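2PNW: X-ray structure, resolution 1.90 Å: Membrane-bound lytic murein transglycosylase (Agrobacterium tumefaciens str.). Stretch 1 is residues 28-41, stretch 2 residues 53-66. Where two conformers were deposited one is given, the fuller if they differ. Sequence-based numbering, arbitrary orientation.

Stretch 1 (28-41) LFPAMATILSHLRN
Stretch 2 53-66: TAAELVSLLELAER

Two helices of one chain pack obliquely against each other through an apolar, knobs-into-holes interface, with an arginine clamped by two glutamates at its margin. Stretch 1 is helical from its first residue, Leu28, into the Leu39 region; the second is helical from Ala54 through Arg66. Both have regular α-helical backbone angles, with phi near -60° and psi near -40° over most of their length, and i to i+4 hydrogen bonds such as Leu36 N to Met32 O (2.9 Å) and Glu65 N to Leu61 O (3.0 Å). Their N-to-C directions diverge by 124° (signed crossing angle -124°), and the axes approach to 9.4 Å. The register is set by Met32 and Leu61, whose CA atoms are 6.1 Å apart, and by Phe29 and Ala64, with CA atoms 7.0 Å apart. Together the stretches bury 586 Å² of surface.

Leu61 and Leu36 interlock at the centre. Leu61 (chi1 m, chi2 t) points toward the first helix and fits among Met32, Ile35, Leu36 and Leu39; its CD2 lies 3.7 Å from Met32 CB, and its CD1 lies 3.7 Å from Ile35 CG2. In return Leu36 (chi1 t, chi2 p) enters the hole formed by Val58, Leu61, Glu62 and Glu65. The CB atoms of Leu36 and Leu61 are 4.1 Å apart, while Leu36 CD1 meets Val58 CG1 at 4.1 Å and Leu36 CD2 rests 3.9 Å from Glu62 CG. The branched, flexible leucine side chain suits both roles, filling a pocket without leaving a polar group unpaired.

Toward the C-terminal end of the first helix, Leu39 (m, t) extends CD1 to 3.8 Å from Val58 CG2 and 4.2 Å from Leu57 CD2. Leu57 (t, p) also receives Ile35 (m, t), with Ile35 CG2 at 4.1 Å from Leu57 CD2. Near the other end of the helix, Met32 (m, t, m) bends its chain so that CE reaches Ala64 CB at 3.7 Å. Phe29 (chi1 -73°, chi2 79°) starts sideways, but its ring turns inward and places CD2 4.2 Å from Ala64 CB, in an oblique approach. The small methyl of Ala64 thus accommodates both larger neighbours.

Arg40 follows on from Leu39 in a nearly extended rotamer (m, t, t, chi4 166°). Its CA-to-CB bond points sideways, yet the long chain carries the guanidinium to the second helix. Glu65 (t, t, chi3 45°) receives two hydrogen bonds, from Arg40 NH1 to Glu65 OE2 at 2.9 Å and from Arg40 NH2 to Glu65 OE1 at 2.8 Å. Arg40 NH2 also donates to Glu62 OE2 at 3.0 Å, where Glu62 adopts m, t, chi3 -44°. Both carboxylates form salt bridges at the guanidinium edge, near its plane, and the N-H...O angles of 156° to 168° are favourable. The aliphatic part of Glu62 also lines the Leu36 pocket, joining the apolar contact to the charged margin.

Before the second helix, Thr53 (chi1 p) caps its N terminus: Glu56 N donates to Thr53 OG1 at 3.0 Å.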

# COMPACT_ATOMS: atom_id res chain seq x y z
N LEU A 28 -0.38 -10.48 -14.71
CA LEU A 28 0.49 -10.91 -13.62
C LEU A 28 1.83 -11.40 -14.11
O LEU A 28 2.75 -11.49 -13.34
CB LEU A 28 -0.16 -12.02 -12.79
CG LEU A 28 -1.51 -11.71 -12.15
CD1 LEU A 28 -1.76 -12.75 -11.08
CD2 LEU A 28 -1.59 -10.30 -11.54
N PHE A 29 1.93 -11.74 -15.40
CA PHE A 29 3.18 -12.30 -15.91
C PHE A 29 4.29 -11.26 -16.05
O PHE A 29 5.41 -11.49 -15.53
CB PHE A 29 2.90 -13.14 -17.17
CG PHE A 29 2.22 -14.43 -16.84
CD1 PHE A 29 0.85 -14.47 -16.57
CD2 PHE A 29 2.96 -15.60 -16.71
CE1 PHE A 29 0.23 -15.66 -16.23
CE2 PHE A 29 2.34 -16.80 -16.35
CZ PHE A 29 0.97 -16.83 -16.11
N PRO A 30 4.00 -10.09 -16.67
CA PRO A 30 5.01 -9.04 -16.56
C PRO A 30 5.33 -8.62 -15.12
O PRO A 30 6.45 -8.27 -14.83
CB PRO A 30 4.39 -7.85 -17.31
CG PRO A 30 3.40 -8.45 -18.23
CD PRO A 30 2.85 -9.65 -17.49
N ALA A 31 4.33 -8.60 -14.24
CA ALA A 31 4.57 -8.21 -12.85
C ALA A 31 5.50 -9.24 -12.19
O ALA A 31 6.43 -8.86 -11.47
CB ALA A 31 3.25 -8.09 -12.08
N MET A 32 5.24 -10.53 -12.42
CA MET A 32 6.12 -11.59 -11.88
C MET A 32 7.56 -11.45 -12.43
O MET A 32 8.55 -11.65 -11.71
CB MET A 32 5.56 -12.99 -12.21
CG MET A 32 4.36 -13.45 -11.30
SD MET A 32 3.93 -15.25 -11.45
CE MET A 32 3.30 -15.17 -13.14
N ALA A 33 7.68 -11.09 -13.72
CA ALA A 33 9.02 -10.80 -14.28
C ALA A 33 9.74 -9.63 -13.56
O ALA A 33 10.97 -9.66 -13.36
CB ALA A 33 8.92 -10.54 -15.81
N THR A 34 8.99 -8.59 -13.16
CA THR A 34 9.63 -7.48 -12.46
C THR A 34 10.10 -7.94 -11.06
O THR A 34 11.15 -7.49 -10.59
CB THR A 34 8.73 -6.20 -12.31
OG1 THR A 34 7.58 -6.49 -11.51
CG2 THR A 34 8.26 -5.71 -13.66
N ILE A 35 9.30 -8.79 -10.41
CA ILE A 35 9.68 -9.32 -9.08
C ILE A 35 10.94 -10.17 -9.22
O ILE A 35 11.87 -10.05 -8.41
CB ILE A 35 8.56 -10.17 -8.48
CG1 ILE A 35 7.30 -9.30 -8.27
CG2 ILE A 35 8.98 -10.70 -7.08
CD1 ILE A 35 6.04 -10.20 -8.10
N LEU A 36 10.98 -11.01 -10.26
CA LEU A 36 12.16 -11.89 -10.44
C LEU A 36 13.42 -11.07 -10.70
O LEU A 36 14.47 -11.33 -10.10
CB LEU A 36 11.93 -12.92 -11.55
CG LEU A 36 13.03 -13.99 -11.77
CD1 LEU A 36 13.42 -14.76 -10.48
CD2 LEU A 36 12.59 -14.98 -12.84
N SER A 37 13.33 -10.08 -11.58
CA SER A 37 14.43 -9.16 -11.84
C SER A 37 14.89 -8.48 -10.56
O SER A 37 16.09 -8.36 -10.29
CB SER A 37 14.00 -8.12 -12.90
OG SER A 37 15.07 -7.24 -13.21
N HIS A 38 13.93 -8.01 -9.75
CA HIS A 38 14.28 -7.37 -8.50
C HIS A 38 15.02 -8.36 -7.57
O HIS A 38 16.06 -8.02 -6.99
CB HIS A 38 13.03 -6.82 -7.79
CG HIS A 38 13.31 -6.31 -6.41
ND1 HIS A 38 14.02 -5.14 -6.18
CD2 HIS A 38 12.99 -6.81 -5.19
CE1 HIS A 38 14.14 -4.96 -4.87
NE2 HIS A 38 13.53 -5.95 -4.26
N LEU A 39 14.48 -9.57 -7.42
CA LEU A 39 15.08 -10.52 -6.45
C LEU A 39 16.44 -11.03 -6.91
O LEU A 39 17.23 -11.53 -6.08
CB LEU A 39 14.13 -11.67 -6.17
CG LEU A 39 12.86 -11.26 -5.42
CD1 LEU A 39 11.97 -12.45 -5.24
CD2 LEU A 39 13.20 -10.65 -4.02
N ARG A 40 16.73 -10.90 -8.20
CA ARG A 40 18.06 -11.26 -8.73
C ARG A 40 19.09 -10.15 -8.54
O ARG A 40 20.27 -10.35 -8.85
CB ARG A 40 17.95 -11.61 -10.21
CG ARG A 40 17.30 -12.98 -10.44
CD ARG A 40 17.06 -13.21 -11.93
NE ARG A 40 16.69 -14.60 -12.20
CZ ARG A 40 16.16 -15.02 -13.35
NH1 ARG A 40 15.90 -14.16 -14.34
NH2 ARG A 40 15.87 -16.31 -13.50
N ASN A 41 18.65 -9.00 -8.03
CA ASN A 41 19.60 -7.87 -7.90
C ASN A 41 19.29 -7.01 -6.69
O ASN A 41 19.69 -5.81 -6.62
CB ASN A 41 19.68 -7.04 -9.19
CG ASN A 41 20.96 -6.16 -9.28
OD1 ASN A 41 22.01 -6.45 -8.68
ND2 ASN A 41 20.87 -5.09 -10.06
N THR A 53 9.22 -18.48 1.89
CA THR A 53 10.43 -17.69 1.68
C THR A 53 10.46 -17.08 0.29
O THR A 53 9.83 -17.59 -0.64
CB THR A 53 11.71 -18.54 1.87
OG1 THR A 53 11.84 -19.45 0.78
CG2 THR A 53 11.65 -19.33 3.21
N ALA A 54 11.23 -16.00 0.15
CA ALA A 54 11.51 -15.43 -1.17
C ALA A 54 12.14 -16.45 -2.13
O ALA A 54 11.83 -16.45 -3.32
CB ALA A 54 12.41 -14.22 -1.06
N ALA A 55 13.03 -17.31 -1.63
CA ALA A 55 13.58 -18.39 -2.47
C ALA A 55 12.51 -19.34 -2.99
O ALA A 55 12.59 -19.80 -4.13
CB ALA A 55 14.66 -19.17 -1.72
N GLU A 56 11.52 -19.67 -2.17
CA GLU A 56 10.40 -20.53 -2.61
C GLU A 56 9.57 -19.82 -3.70
O GLU A 56 9.20 -20.42 -4.71
CB GLU A 56 9.52 -20.94 -1.43
CG GLU A 56 10.20 -22.05 -0.58
CD GLU A 56 9.52 -22.36 0.75
OE1 GLU A 56 8.89 -21.48 1.39
OE2 GLU A 56 9.62 -23.53 1.15
N LEU A 57 9.31 -18.54 -3.49
CA LEU A 57 8.64 -17.72 -4.51
C LEU A 57 9.41 -17.72 -5.83
O LEU A 57 8.82 -17.83 -6.91
CB LEU A 57 8.45 -16.29 -4.02
CG LEU A 57 7.95 -15.24 -5.05
CD1 LEU A 57 6.53 -15.52 -5.53
CD2 LEU A 57 8.08 -13.82 -4.51
N VAL A 58 10.73 -17.57 -5.76
CA VAL A 58 11.58 -17.55 -6.96
C VAL A 58 11.38 -18.82 -7.79
O VAL A 58 11.37 -18.77 -9.01
CB VAL A 58 13.07 -17.32 -6.59
CG1 VAL A 58 14.01 -17.73 -7.75
CG2 VAL A 58 13.28 -15.84 -6.25
N SER A 59 11.14 -19.96 -7.15
CA SER A 59 10.93 -21.17 -7.92
C SER A 59 9.71 -21.04 -8.84
O SER A 59 9.79 -21.44 -10.00
CB SER A 59 10.88 -22.44 -7.04
OG SER A 59 9.69 -22.45 -6.26
N LEU A 60 8.62 -20.43 -8.34
CA LEU A 60 7.43 -20.14 -9.17
C LEU A 60 7.72 -19.11 -10.26
O LEU A 60 7.32 -19.28 -11.42
CB LEU A 60 6.25 -19.68 -8.30
CG LEU A 60 4.90 -19.37 -8.98
CD1 LEU A 60 4.30 -20.62 -9.64
CD2 LEU A 60 3.95 -18.83 -7.95
N LEU A 61 8.43 -18.04 -9.90
CA LEU A 61 8.75 -16.97 -10.83
C LEU A 61 9.58 -17.48 -12.00
O LEU A 61 9.39 -17.06 -13.14
CB LEU A 61 9.49 -15.83 -10.12
CG LEU A 61 8.74 -15.18 -8.95
CD1 LEU A 61 9.64 -14.09 -8.36
CD2 LEU A 61 7.40 -14.62 -9.40
N GLU A 62 10.51 -18.40 -11.70
CA GLU A 62 11.36 -18.97 -12.74
C GLU A 62 10.60 -19.88 -13.70
O GLU A 62 10.89 -19.90 -14.90
CB GLU A 62 12.59 -19.63 -12.13
CG GLU A 62 13.55 -18.56 -11.56
CD GLU A 62 14.91 -19.12 -11.15
OE1 GLU A 62 14.95 -20.18 -10.51
OE2 GLU A 62 15.94 -18.48 -11.48
N LEU A 63 9.61 -20.60 -13.18
CA LEU A 63 8.71 -21.36 -14.05
C LEU A 63 7.93 -20.45 -14.99
O LEU A 63 7.76 -20.77 -16.18
CB LEU A 63 7.73 -22.18 -13.22
CG LEU A 63 8.35 -23.42 -12.56
CD1 LEU A 63 7.38 -23.98 -11.55
CD2 LEU A 63 8.76 -24.46 -13.60
N ALA A 64 7.47 -19.31 -14.48
CA ALA A 64 6.75 -18.35 -15.32
C ALA A 64 7.68 -17.82 -16.41
O ALA A 64 7.26 -17.68 -17.55
CB ALA A 64 6.17 -17.17 -14.48
N GLU A 65 8.93 -17.53 -16.03
CA GLU A 65 9.94 -17.00 -16.96
C GLU A 65 10.15 -17.96 -18.14
O GLU A 65 10.29 -17.53 -19.29
CB GLU A 65 11.28 -16.81 -16.23
CG GLU A 65 12.46 -16.40 -17.11
CD GLU A 65 13.77 -16.24 -16.34
OE1 GLU A 65 14.12 -17.10 -15.51
OE2 GLU A 65 14.47 -15.25 -16.59
N ARG A 66 10.14 -19.25 -17.83
CA ARG A 66 10.42 -20.32 -18.80
C ARG A 66 9.25 -20.62 -19.72
O ARG A 66 9.43 -21.16 -20.81
CB ARG A 66 10.87 -21.60 -18.08
CG ARG A 66 12.25 -21.43 -17.45
CD ARG A 66 13.00 -22.74 -17.24
NE ARG A 66 14.42 -22.52 -17.51
CZ ARG A 66 15.35 -23.47 -17.56
NH1 ARG A 66 15.03 -24.75 -17.34
NH2 ARG A 66 16.62 -23.15 -17.82